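Local coordinates for protein galactan 1,3-beta-galactosidase (Phanerochaete chrysosporium, PDB 7BYS) that probably releases galactose from the ends of beta-1,3-galactan chains as an exo-acting family 43 glycoside hydrolase that also carries a carbohydrate-binding module, at residues Ile86-Trp97 and Leu167-Thr175; Arg136-Asp144 and Glu187-Tyr198. All blocks are in the same frame, centred on the assembly; numbering follows the deposited sequence.

Contact 1: residues Ile86-Trp97 and Leu167-Thr175; sequences IFNQKNSEYVMW and LDANYYNVT. With NAG (2-acetamido-2-deoxy-beta-D-glucopyranose), chain D.
The ring of Tyr171 is sandwiched between two side chains of the strand ending at Asn88. Asn88 ND2 lies over the centre of one face, 3.3 Å above the ring plane of Tyr171. On the opposite face the contact is a CH-pi one, with Ile86 CD1 3.6 Å from the Tyr171 ring centroid; Ile86 reaches it because CG1 sits between its backbone N and carbonyl carbon (chi1 57°). Phe87 O lies at the ring edge. Trp97 takes Leu167 CD1 on one face, near the rim, and in its own ring plane NE1 donates to Tyr171 O at 2.9 Å, on a bent path (140° at the hydrogen). The third ring, Tyr172, carries Asn170 CB over its face, while Glu93 OE1 comes in at its edge to accept a very short bond of 2.5 Å from Tyr172 OH.

Asn88 works with both ends of its amide: ND2 donates to Ala169 O (2.9 Å), and OD1 accepts from the backbone N of Asn91 in an Asx motif, which fixes the amide's rotation. Asn170 OD1 is gripped by two donors, Lys90 NZ and Asn91 ND2, each 2.9 Å from it; the Asn91 bond is almost straight at 173°. One water accepts from Asn91 ND2 and donates to Glu93 OE1 and Asn170 O. Just after Tyr172, Asn173 ND2 carries the N-linked GlcNAc, which leads away from this interface.

The hairpin of strands 79-88 and 93-101 thus meets the turn joining strands 161-167 and 174-181, at the junction of two neighbouring propeller sheets. Ala150 of strand 150-156 packs against Ile86, Leu167 and Tyr171, whose hydroxyl bonds to Gln148 O; Lys125 makes a cation-pi contact with Tyr172, and strand 109-115 flanks Val95 and Trp97.

Contact 2: residues Arg136-Asp144 and Glu187-Tyr198; sequences RDESIFQDD and EAPGIVKHNGEY
Asp143 OD1 is gripped by Lys193 NZ, 2.9 Å away on its syn lone pair, and by the backbone N of Asp144, which meets it from above the carboxylate plane. The other oxygen, Asp143 OD2, accepts from Tyr198 OH at 2.6 Å. Lys193 NZ also reaches Asp144 OD1 (2.9 Å), completing a salt-bridge network around the lysine. With an alanine at Asp143, Tyr198 OH would probably lose this acceptor and Lys193 NZ would be left with the Asp144 half of the network.

Next to this network, Ile191 CG2 sits over one face of the Phe141 ring, 3.7 Å from its centroid. Phe141 CG lies opposite its backbone N (chi1 172°), which carries the ring across to Ile191 and to Lys193 CG at its edge; Tyr198 lies obliquely beside it. Between Ser139 and the backbone of Pro189-Ile191, waters do the bridging: one links Ser139 OG to Pro189 O, another ties Ser139 OG to Ile191 N. At the far end, the anti lone pair of Asp137 OD2 takes Ala188 N at 2.9 Å.

Strands 138-142 and 189-194 run nearly parallel (16°) in adjacent sheets, an arrangement characteristic of family 43's five-bladed beta-propeller; Asp137, a galactose-binding residue, lies just before strand 138-142.

Contacts 1 and 2 have centres about 16 Å apart and alternate along the chain: 86-97, 136-144, 167-175, 187-198. The sheet made of strands 138-142, 150-156, 161-167 and 174-181 is common to both, so contact 1 joins it to the preceding sheet and contact 2 to the following one. They touch directly through strand 138-142: Gln142 NE2 lies 3.0 Å from Phe87 O and probably bonds to it, as it does to Tyr171 OH, while Ile140 packs against Ile86 and Trp97. Together they link three successive blades of the family 43 propeller, contact 1 at the glycosylated periphery and contact 2 reaching inward to the galactose-binding site.

Contact 1: residues Ile86-Trp97 and Leu167-Thr175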
loop_
_atom_site.group_PDB
_atom_site.type_symbol
_atom_site.label_atom_id
_atom_site.label_comp_id
_atom_site.label_asym_id
_atom_site.label_seq_id
_atom_site.Cartn_x
_atom_site.Cartn_y
_atom_site.Cartn_z
ATOM N N ILE A 86 -18.234 -6.383 -3.193
ATOM C CA ILE A 86 -19.170 -6.462 -2.077
ATOM C C ILE A 86 -20.240 -7.505 -2.380
ATOM O O ILE A 86 -20.548 -7.794 -3.541
ATOM C CB ILE A 86 -19.804 -5.096 -1.724
ATOM C CG1 ILE A 86 -20.522 -4.494 -2.929
ATOM C CG2 ILE A 86 -18.754 -4.131 -1.161
ATOM C CD1 ILE A 86 -21.259 -3.208 -2.590
ATOM N N PHE A 87 -20.817 -8.073 -1.322
ATOM C CA PHE A 87 -21.844 -9.101 -1.463
ATOM C C PHE A 87 -23.225 -8.472 -1.368
ATOM O O PHE A 87 -23.518 -7.736 -0.417
ATOM C CB PHE A 87 -21.689 -10.173 -0.388
ATOM C CG PHE A 87 -22.714 -11.277 -0.473
ATOM C CD1 PHE A 87 -22.700 -12.180 -1.529
ATOM C CD2 PHE A 87 -23.689 -11.407 0.503
ATOM C CE1 PHE A 87 -23.643 -13.208 -1.600
ATOM C CE2 PHE A 87 -24.632 -12.428 0.434
ATOM C CZ PHE A 87 -24.599 -13.326 -0.611
ATOM N N ASN A 88 -24.060 -8.771 -2.352
ATOM C CA ASN A 88 -25.445 -8.316 -2.382
ATOM C C ASN A 88 -26.339 -9.414 -1.804
ATOM O O ASN A 88 -26.513 -10.475 -2.421
ATOM C CB ASN A 88 -25.852 -7.975 -3.808
ATOM C CG ASN A 88 -27.208 -7.313 -3.869
ATOM O OD1 ASN A 88 -28.229 -7.969 -3.686
ATOM N ND2 ASN A 88 -27.228 -6.012 -4.102
ATOM N N GLN A 89 -26.881 -9.160 -0.614
ATOM C CA GLN A 89 -27.721 -10.145 0.069
ATOM C C GLN A 89 -29.036 -10.383 -0.662
ATOM O O GLN A 89 -29.511 -11.522 -0.733
ATOM C CB GLN A 89 -27.984 -9.698 1.507
ATOM C CG GLN A 89 -26.748 -9.793 2.386
ATOM C CD GLN A 89 -27.032 -9.599 3.868
ATOM O OE1 GLN A 89 -26.109 -9.549 4.683
ATOM N NE2 GLN A 89 -28.307 -9.490 4.223
ATOM N N LYS A 90 -29.649 -9.322 -1.191
ATOM C CA LYS A 90 -30.930 -9.475 -1.879
ATOM C C LYS A 90 -30.830 -10.472 -3.029
ATOM O O LYS A 90 -31.741 -11.286 -3.235
ATOM C CB LYS A 90 -31.411 -8.111 -2.391
ATOM C CG LYS A 90 -32.696 -8.166 -3.214
ATOM C CD LYS A 90 -33.148 -6.774 -3.652
ATOM C CE LYS A 90 -32.401 -6.286 -4.887
ATOM N NZ LYS A 90 -32.755 -7.009 -6.139
ATOM N N ASN A 91 -29.729 -10.438 -3.783
ATOM C CA ASN A 91 -29.562 -11.267 -4.969
ATOM C C ASN A 91 -28.633 -12.453 -4.741
ATOM O O ASN A 91 -28.452 -13.259 -5.661
ATOM C CB ASN A 91 -29.020 -10.421 -6.127
ATOM C CG ASN A 91 -29.938 -9.274 -6.484
ATOM O OD1 ASN A 91 -31.151 -9.353 -6.294
ATOM N ND2 ASN A 91 -29.366 -8.203 -7.015
ATOM N N SER A 92 -28.047 -12.571 -3.549
ATOM C CA SER A 92 -27.023 -13.580 -3.255
ATOM C C SER A 92 -25.916 -13.566 -4.308
ATOM O O SER A 92 -25.538 -14.595 -4.873
ATOM C CB SER A 92 -27.636 -14.971 -3.097
ATOM O OG SER A 92 -28.661 -14.952 -2.118
ATOM N N GLU A 93 -25.391 -12.373 -4.576
ATOM C CA GLU A 93 -24.467 -12.167 -5.677
ATOM C C GLU A 93 -23.312 -11.293 -5.217
ATOM O O GLU A 93 -23.513 -10.306 -4.499
ATOM C CB GLU A 93 -25.195 -11.453 -6.816
ATOM C CG GLU A 93 -24.401 -11.336 -8.088
ATOM C CD GLU A 93 -25.237 -10.816 -9.232
ATOM O OE1 GLU A 93 -25.729 -9.664 -9.138
ATOM O OE2 GLU A 93 -25.416 -11.559 -10.223
ATOM N N TYR A 94 -22.101 -11.663 -5.634
ATOM C CA TYR A 94 -20.924 -10.828 -5.439
ATOM C C TYR A 94 -20.797 -9.879 -6.616
ATOM O O TYR A 94 -20.924 -10.288 -7.773
ATOM C CB TYR A 94 -19.668 -11.693 -5.306
ATOM C CG TYR A 94 -19.734 -12.573 -4.086
ATOM C CD1 TYR A 94 -19.264 -12.133 -2.858
ATOM C CD2 TYR A 94 -20.319 -13.835 -4.149
ATOM C CE1 TYR A 94 -19.361 -12.921 -1.732
ATOM C CE2 TYR A 94 -20.412 -14.620 -3.044
ATOM C CZ TYR A 94 -19.935 -14.167 -1.838
ATOM O OH TYR A 94 -20.036 -14.980 -0.736
ATOM N N VAL A 95 -20.567 -8.604 -6.320
ATOM C CA VAL A 95 -20.513 -7.572 -7.344
ATOM C C VAL A 95 -19.167 -6.884 -7.245
ATOM O O VAL A 95 -18.824 -6.333 -6.187
ATOM C CB VAL A 95 -21.669 -6.566 -7.222
ATOM C CG1 VAL A 95 -21.658 -5.637 -8.410
ATOM C CG2 VAL A 95 -23.014 -7.315 -7.119
ATOM N N MET A 96 -18.407 -6.934 -8.338
ATOM C CA MET A 96 -17.111 -6.284 -8.457
ATOM C C MET A 96 -17.260 -4.986 -9.235
ATOM O O MET A 96 -17.873 -4.969 -10.308
ATOM C CB MET A 96 -16.121 -7.200 -9.180
ATOM C CG MET A 96 -14.738 -6.586 -9.360
ATOM S SD MET A 96 -13.692 -7.610 -10.431
ATOM C CE MET A 96 -13.542 -9.115 -9.458
ATOM N N TRP A 97 -16.695 -3.902 -8.705
ATOM C CA TRP A 97 -16.539 -2.654 -9.445
ATOM C C TRP A 97 -15.053 -2.372 -9.639
ATOM O O TRP A 97 -14.206 -2.803 -8.844
ATOM C CB TRP A 97 -17.173 -1.466 -8.701
ATOM C CG TRP A 97 -18.670 -1.476 -8.710
ATOM C CD1 TRP A 97 -19.479 -2.467 -8.244
ATOM C CD2 TRP A 97 -19.531 -0.443 -9.205
ATOM N NE1 TRP A 97 -20.800 -2.124 -8.435
ATOM C CE2 TRP A 97 -20.857 -0.880 -9.010
ATOM C CE3 TRP A 97 -19.312 0.803 -9.807
ATOM C CZ2 TRP A 97 -21.966 -0.113 -9.402
ATOM C CZ3 TRP A 97 -20.414 1.569 -10.191
ATOM C CH2 TRP A 97 -21.721 1.107 -9.981
ATOM N N LEU A 167 -25.350 3.588 -4.787
ATOM C CA LEU A 167 -25.682 2.551 -5.758
ATOM C C LEU A 167 -27.116 2.084 -5.565
ATOM O O LEU A 167 -27.667 2.165 -4.463
ATOM C CB LEU A 167 -24.773 1.336 -5.579
ATOM C CG LEU A 167 -23.267 1.596 -5.634
ATOM C CD1 LEU A 167 -22.520 0.279 -5.630
ATOM C CD2 LEU A 167 -22.917 2.434 -6.845
ATOM N N ASP A 168 -27.705 1.585 -6.650
ATOM C CA ASP A 168 -29.032 0.984 -6.589
ATOM C C ASP A 168 -28.992 -0.315 -5.783
ATOM O O ASP A 168 -27.938 -0.787 -5.348
ATOM C CB ASP A 168 -29.625 0.815 -7.994
ATOM C CG ASP A 168 -28.879 -0.207 -8.859
ATOM O OD1 ASP A 168 -28.235 -1.143 -8.327
ATOM O OD2 ASP A 168 -28.967 -0.097 -10.104
ATOM N N ALA A 169 -30.167 -0.916 -5.597
ATOM C CA ALA A 169 -30.283 -2.072 -4.716
ATOM C C ALA A 169 -29.643 -3.329 -5.287
ATOM O O ALA A 169 -29.469 -4.292 -4.538
ATOM C CB ALA A 169 -31.756 -2.328 -4.367
ATOM N N ASN A 170 -29.325 -3.356 -6.586
ATOM C CA ASN A 170 -28.576 -4.460 -7.170
ATOM C C ASN A 170 -27.076 -4.239 -7.113
ATOM O O ASN A 170 -26.317 -5.159 -7.441
ATOM C CB ASN A 170 -28.973 -4.654 -8.632
ATOM C CG ASN A 170 -30.409 -5.092 -8.787
ATOM O OD1 ASN A 170 -30.910 -5.915 -8.018
ATOM N ND2 ASN A 170 -31.086 -4.531 -9.780
ATOM N N TYR A 171 -26.639 -3.045 -6.711
ATOM C CA TYR A 171 -25.230 -2.645 -6.827
ATOM C C TYR A 171 -24.758 -2.618 -8.288
ATOM O O TYR A 171 -23.577 -2.834 -8.575
ATOM C CB TYR A 171 -24.283 -3.514 -5.984
ATOM C CG TYR A 171 -24.586 -3.670 -4.506
ATOM C CD1 TYR A 171 -25.345 -2.741 -3.799
ATOM C CD2 TYR A 171 -24.059 -4.755 -3.804
ATOM C CE1 TYR A 171 -25.579 -2.901 -2.424
ATOM C CE2 TYR A 171 -24.282 -4.919 -2.439
ATOM C CZ TYR A 171 -25.046 -3.994 -1.752
ATOM O OH TYR A 171 -25.257 -4.149 -0.395
ATOM N N TYR A 172 -25.662 -2.370 -9.236
ATOM C CA TYR A 172 -25.314 -2.410 -10.656
ATOM C C TYR A 172 -25.091 -1.033 -11.256
ATOM O O TYR A 172 -24.490 -0.934 -12.332
ATOM C CB TYR A 172 -26.426 -3.073 -11.484
ATOM C CG TYR A 172 -26.605 -4.561 -11.296
ATOM C CD1 TYR A 172 -25.715 -5.323 -10.540
ATOM C CD2 TYR A 172 -27.678 -5.209 -11.899
ATOM C CE1 TYR A 172 -25.901 -6.696 -10.385
ATOM C CE2 TYR A 172 -27.878 -6.566 -11.747
ATOM C CZ TYR A 172 -26.989 -7.310 -10.999
ATOM O OH TYR A 172 -27.209 -8.670 -10.861
ATOM N N ASN A 173 -25.567 0.019 -10.599
ATOM C CA ASN A 173 -25.589 1.338 -11.205
ATOM C C ASN A 173 -25.661 2.377 -10.094
ATOM O O ASN A 173 -26.082 2.087 -8.972
ATOM C CB ASN A 173 -26.775 1.443 -12.175
ATOM C CG ASN A 173 -26.799 2.740 -12.940
ATOM O OD1 ASN A 173 -25.758 3.346 -13.208
ATOM N ND2 ASN A 173 -28.005 3.179 -13.298
ATOM N N VAL A 174 -25.248 3.597 -10.426
ATOM C CA VAL A 174 -25.299 4.721 -9.499
ATOM C C VAL A 174 -26.645 5.417 -9.656
ATOM O O VAL A 174 -27.046 5.752 -10.778
ATOM C CB VAL A 174 -24.144 5.693 -9.784
ATOM C CG1 VAL A 174 -24.307 6.947 -8.965
ATOM C CG2 VAL A 174 -22.797 5.022 -9.530
ATOM N N THR A 175 -27.345 5.634 -8.538
ATOM C CA THR A 175 -28.696 6.197 -8.542
ATOM C C THR A 175 -28.754 7.681 -8.182
ATOM O O THR A 175 -29.514 8.432 -8.806
ATOM C CB THR A 175 -29.625 5.387 -7.620
ATOM O OG1 THR A 175 -30.960 5.907 -7.698
ATOM C CG2 THR A 175 -29.175 5.425 -6.174
HETATM C C1 NAG D . -28.214 4.405 -14.025
HETATM C C2 NAG D . -28.967 4.198 -15.336
HETATM C C3 NAG D . -29.212 5.478 -16.060
HETATM C C4 NAG D . -29.843 6.512 -15.172
HETATM C C5 NAG D . -29.001 6.700 -13.907
HETATM C C6 NAG D . -29.583 7.755 -13.014
HETATM C C7 NAG D . -26.821 3.424 -16.638
HETATM C C8 NAG D . -26.158 2.340 -17.495
HETATM N N2 NAG D . -28.204 3.218 -16.188
HETATM O O3 NAG D . -30.082 5.226 -17.200
HETATM O O4 NAG D . -29.951 7.751 -15.877
HETATM O O5 NAG D . -28.915 5.426 -13.176
HETATM O O6 NAG D . -30.621 7.202 -12.250
HETATM O O7 NAG D . -26.206 4.408 -16.362
HETATM O O HOH W 1 -26.535 -6.559 0.559
HETATM O O HOH W 2 -26.515 -7.921 -7.087
#

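Contact 2: residues Arg136-Asp144 and Glu187-Tyr198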
loop_
_atom_site.group_PDB
_atom_site.type_symbol
_atom_site.label_atom_id
_atom_site.label_comp_id
_atom_site.label_asym_id
_atom_site.label_seq_id
_atom_site.Cartn_x
_atom_site.Cartn_y
_atom_site.Cartn_z
ATOM N N ARG A 136 -12.477 8.013 -12.307
ATOM C CA ARG A 136 -11.152 7.426 -12.457
ATOM C C ARG A 136 -10.838 6.578 -11.228
ATOM O O ARG A 136 -11.464 5.531 -11.054
ATOM C CB ARG A 136 -10.105 8.482 -12.830
ATOM C CG ARG A 136 -10.264 8.924 -14.275
ATOM C CD ARG A 136 -9.223 9.956 -14.685
ATOM N NE ARG A 136 -9.343 10.318 -16.096
ATOM C CZ ARG A 136 -10.189 11.229 -16.569
ATOM N NH1 ARG A 136 -11.024 11.872 -15.767
ATOM N NH2 ARG A 136 -10.217 11.479 -17.875
ATOM N N ASP A 137 -9.931 6.996 -10.342
ATOM C CA ASP A 137 -9.747 6.228 -9.109
ATOM C C ASP A 137 -11.083 6.134 -8.384
ATOM O O ASP A 137 -11.828 7.116 -8.292
ATOM C CB ASP A 137 -8.788 6.950 -8.164
ATOM C CG ASP A 137 -7.328 6.724 -8.487
ATOM O OD1 ASP A 137 -7.001 6.189 -9.557
ATOM O OD2 ASP A 137 -6.503 7.136 -7.657
ATOM N N GLU A 138 -11.392 4.949 -7.867
ATOM C CA GLU A 138 -12.672 4.744 -7.205
ATOM C C GLU A 138 -12.511 3.752 -6.068
ATOM O O GLU A 138 -11.516 3.024 -5.981
ATOM C CB GLU A 138 -13.773 4.286 -8.182
ATOM C CG GLU A 138 -13.422 3.104 -9.093
ATOM C CD GLU A 138 -13.051 1.826 -8.348
ATOM O OE1 GLU A 138 -11.995 1.264 -8.667
ATOM O OE2 GLU A 138 -13.790 1.390 -7.428
ATOM N N SER A 139 -13.522 3.718 -5.207
ATOM C CA SER A 139 -13.709 2.600 -4.304
ATOM C C SER A 139 -15.206 2.376 -4.138
ATOM O O SER A 139 -16.032 3.179 -4.591
ATOM C CB SER A 139 -12.997 2.848 -2.970
ATOM O OG SER A 139 -13.125 1.738 -2.098
ATOM N N ILE A 140 -15.549 1.289 -3.456
ATOM C CA ILE A 140 -16.931 0.964 -3.113
ATOM C C ILE A 140 -16.975 0.824 -1.605
ATOM O O ILE A 140 -16.160 0.099 -1.026
ATOM C CB ILE A 140 -17.383 -0.353 -3.776
ATOM C CG1 ILE A 140 -17.335 -0.250 -5.303
ATOM C CG2 ILE A 140 -18.779 -0.770 -3.275
ATOM C CD1 ILE A 140 -18.348 0.693 -5.871
ATOM N N PHE A 141 -17.911 1.520 -0.967
ATOM C CA PHE A 141 -18.137 1.390 0.466
ATOM C C PHE A 141 -19.525 0.806 0.696
ATOM O O PHE A 141 -20.512 1.297 0.139
ATOM C CB PHE A 141 -18.027 2.753 1.169
ATOM C CG PHE A 141 -18.434 2.696 2.610
ATOM C CD1 PHE A 141 -17.622 2.065 3.543
ATOM C CD2 PHE A 141 -19.667 3.188 3.019
ATOM C CE1 PHE A 141 -18.007 1.954 4.863
ATOM C CE2 PHE A 141 -20.064 3.080 4.350
ATOM C CZ PHE A 141 -19.232 2.464 5.272
ATOM N N GLN A 142 -19.601 -0.239 1.516
ATOM C CA GLN A 142 -20.868 -0.857 1.891
ATOM C C GLN A 142 -21.158 -0.534 3.354
ATOM O O GLN A 142 -20.398 -0.925 4.247
ATOM C CB GLN A 142 -20.789 -2.367 1.689
ATOM C CG GLN A 142 -22.101 -3.101 1.924
ATOM C CD GLN A 142 -21.932 -4.592 1.700
ATOM O OE1 GLN A 142 -20.992 -5.192 2.217
ATOM N NE2 GLN A 142 -22.813 -5.183 0.901
ATOM N N ASP A 143 -22.268 0.164 3.596
ATOM C CA ASP A 143 -22.655 0.527 4.948
ATOM C C ASP A 143 -23.267 -0.676 5.659
ATOM O O ASP A 143 -23.589 -1.704 5.055
ATOM C CB ASP A 143 -23.646 1.689 4.898
ATOM C CG ASP A 143 -23.569 2.596 6.117
ATOM O OD1 ASP A 143 -22.885 2.253 7.105
ATOM O OD2 ASP A 143 -24.212 3.676 6.062
ATOM N N ASP A 144 -23.436 -0.534 6.977
ATOM C CA ASP A 144 -23.987 -1.598 7.809
ATOM C C ASP A 144 -25.397 -1.277 8.290
ATOM O O ASP A 144 -25.830 -1.782 9.334
ATOM C CB ASP A 144 -23.043 -1.952 8.967
ATOM C CG ASP A 144 -22.818 -0.797 9.929
ATOM O OD1 ASP A 144 -23.344 0.313 9.708
ATOM O OD2 ASP A 144 -22.098 -1.008 10.933
ATOM N N GLU A 187 -7.917 11.420 -4.918
ATOM C CA GLU A 187 -8.041 10.115 -5.553
ATOM C C GLU A 187 -7.701 9.034 -4.531
ATOM O O GLU A 187 -7.631 9.290 -3.323
ATOM C CB GLU A 187 -7.275 10.052 -6.880
ATOM C CG GLU A 187 -5.776 10.170 -6.735
ATOM C CD GLU A 187 -5.060 10.090 -8.084
ATOM O OE1 GLU A 187 -5.735 10.073 -9.136
ATOM O OE2 GLU A 187 -3.814 10.038 -8.095
ATOM N N ALA A 188 -7.547 7.798 -5.014
ATOM C CA ALA A 188 -7.268 6.636 -4.171
ATOM C C ALA A 188 -8.116 6.597 -2.895
ATOM O O ALA A 188 -7.577 6.487 -1.776
ATOM C CB ALA A 188 -5.772 6.591 -3.846
ATOM N N PRO A 189 -9.439 6.687 -3.002
ATOM C CA PRO A 189 -10.267 6.785 -1.799
ATOM C C PRO A 189 -10.522 5.435 -1.144
ATOM O O PRO A 189 -10.475 4.379 -1.775
ATOM C CB PRO A 189 -11.593 7.339 -2.338
ATOM C CG PRO A 189 -11.676 6.764 -3.730
ATOM C CD PRO A 189 -10.249 6.817 -4.233
ATOM N N GLY A 190 -10.839 5.507 0.146
ATOM C CA GLY A 190 -11.519 4.425 0.837
ATOM C C GLY A 190 -12.234 4.983 2.044
ATOM O O GLY A 190 -11.840 6.024 2.578
ATOM N N ILE A 191 -13.299 4.298 2.481
ATOM C CA ILE A 191 -14.015 4.687 3.694
ATOM C C ILE A 191 -14.062 3.514 4.660
ATOM O O ILE A 191 -14.318 2.370 4.267
ATOM C CB ILE A 191 -15.434 5.243 3.436
ATOM C CG1 ILE A 191 -15.338 6.658 2.845
ATOM C CG2 ILE A 191 -16.295 5.200 4.726
ATOM C CD1 ILE A 191 -16.670 7.223 2.327
ATOM N N VAL A 192 -13.800 3.810 5.928
ATOM C CA VAL A 192 -13.957 2.842 6.998
ATOM C C VAL A 192 -14.783 3.485 8.104
ATOM O O VAL A 192 -14.625 4.677 8.403
ATOM C CB VAL A 192 -12.582 2.338 7.493
ATOM C CG1 VAL A 192 -11.774 3.467 8.098
ATOM C CG2 VAL A 192 -12.756 1.186 8.476
ATOM N N LYS A 193 -15.688 2.707 8.690
ATOM C CA LYS A 193 -16.454 3.212 9.812
ATOM C C LYS A 193 -15.682 3.040 11.106
ATOM O O LYS A 193 -14.871 2.120 11.268
ATOM C CB LYS A 193 -17.783 2.485 9.942
ATOM C CG LYS A 193 -18.730 2.821 8.842
ATOM C CD LYS A 193 -20.122 2.287 9.159
ATOM C CE LYS A 193 -20.924 3.289 9.971
ATOM N NZ LYS A 193 -22.388 3.008 9.907
ATOM N N HIS A 194 -15.946 3.943 12.038
ATOM C CA HIS A 194 -15.348 3.873 13.363
ATOM C C HIS A 194 -16.333 4.519 14.319
ATOM O O HIS A 194 -16.616 5.711 14.189
ATOM C CB HIS A 194 -14.016 4.618 13.381
ATOM C CG HIS A 194 -13.458 4.825 14.752
ATOM N ND1 HIS A 194 -12.789 3.837 15.439
ATOM C CD2 HIS A 194 -13.463 5.911 15.561
ATOM C CE1 HIS A 194 -12.412 4.302 16.618
ATOM N NE2 HIS A 194 -12.808 5.559 16.716
ATOM N N ASN A 195 -16.860 3.720 15.250
ATOM C CA ASN A 195 -17.815 4.183 16.260
ATOM C C ASN A 195 -18.979 4.950 15.630
ATOM O O ASN A 195 -19.380 6.015 16.100
ATOM C CB ASN A 195 -17.120 5.012 17.343
ATOM C CG ASN A 195 -16.171 4.189 18.189
ATOM O OD1 ASN A 195 -16.336 2.976 18.327
ATOM N ND2 ASN A 195 -15.174 4.847 18.765
ATOM N N GLY A 196 -19.517 4.400 14.541
ATOM C CA GLY A 196 -20.659 4.980 13.872
ATOM C C GLY A 196 -20.358 6.144 12.952
ATOM O O GLY A 196 -21.267 6.602 12.243
ATOM N N GLU A 197 -19.122 6.632 12.934
ATOM C CA GLU A 197 -18.692 7.750 12.108
ATOM C C GLU A 197 -17.966 7.206 10.882
ATOM O O GLU A 197 -17.363 6.127 10.928
ATOM C CB GLU A 197 -17.748 8.637 12.929
ATOM C CG GLU A 197 -17.244 9.883 12.231
ATOM C CD GLU A 197 -18.132 11.091 12.469
ATOM O OE1 GLU A 197 -17.666 12.222 12.187
ATOM O OE2 GLU A 197 -19.286 10.910 12.929
ATOM N N TYR A 198 -18.030 7.952 9.783
ATOM C CA TYR A 198 -17.411 7.547 8.525
ATOM C C TYR A 198 -16.082 8.273 8.351
ATOM O O TYR A 198 -16.012 9.496 8.511
ATOM C CB TYR A 198 -18.313 7.874 7.333
ATOM C CG TYR A 198 -19.691 7.277 7.419
ATOM C CD1 TYR A 198 -19.952 6.010 6.908
ATOM C CD2 TYR A 198 -20.737 7.978 8.008
ATOM C CE1 TYR A 198 -21.219 5.454 6.988
ATOM C CE2 TYR A 198 -22.010 7.425 8.088
ATOM C CZ TYR A 198 -22.240 6.171 7.576
ATOM O OH TYR A 198 -23.511 5.633 7.662
HETATM O O HOH W 3 -8.169 9.412 -10.348
HETATM O O HOH W 4 -9.425 3.625 -4.288
HETATM O O HOH W 5 -10.569 1.765 -0.962
HETATM O O HOH W 6 -14.238 2.163 0.631
HETATM O O HOH W 7 -21.715 1.264 12.483
#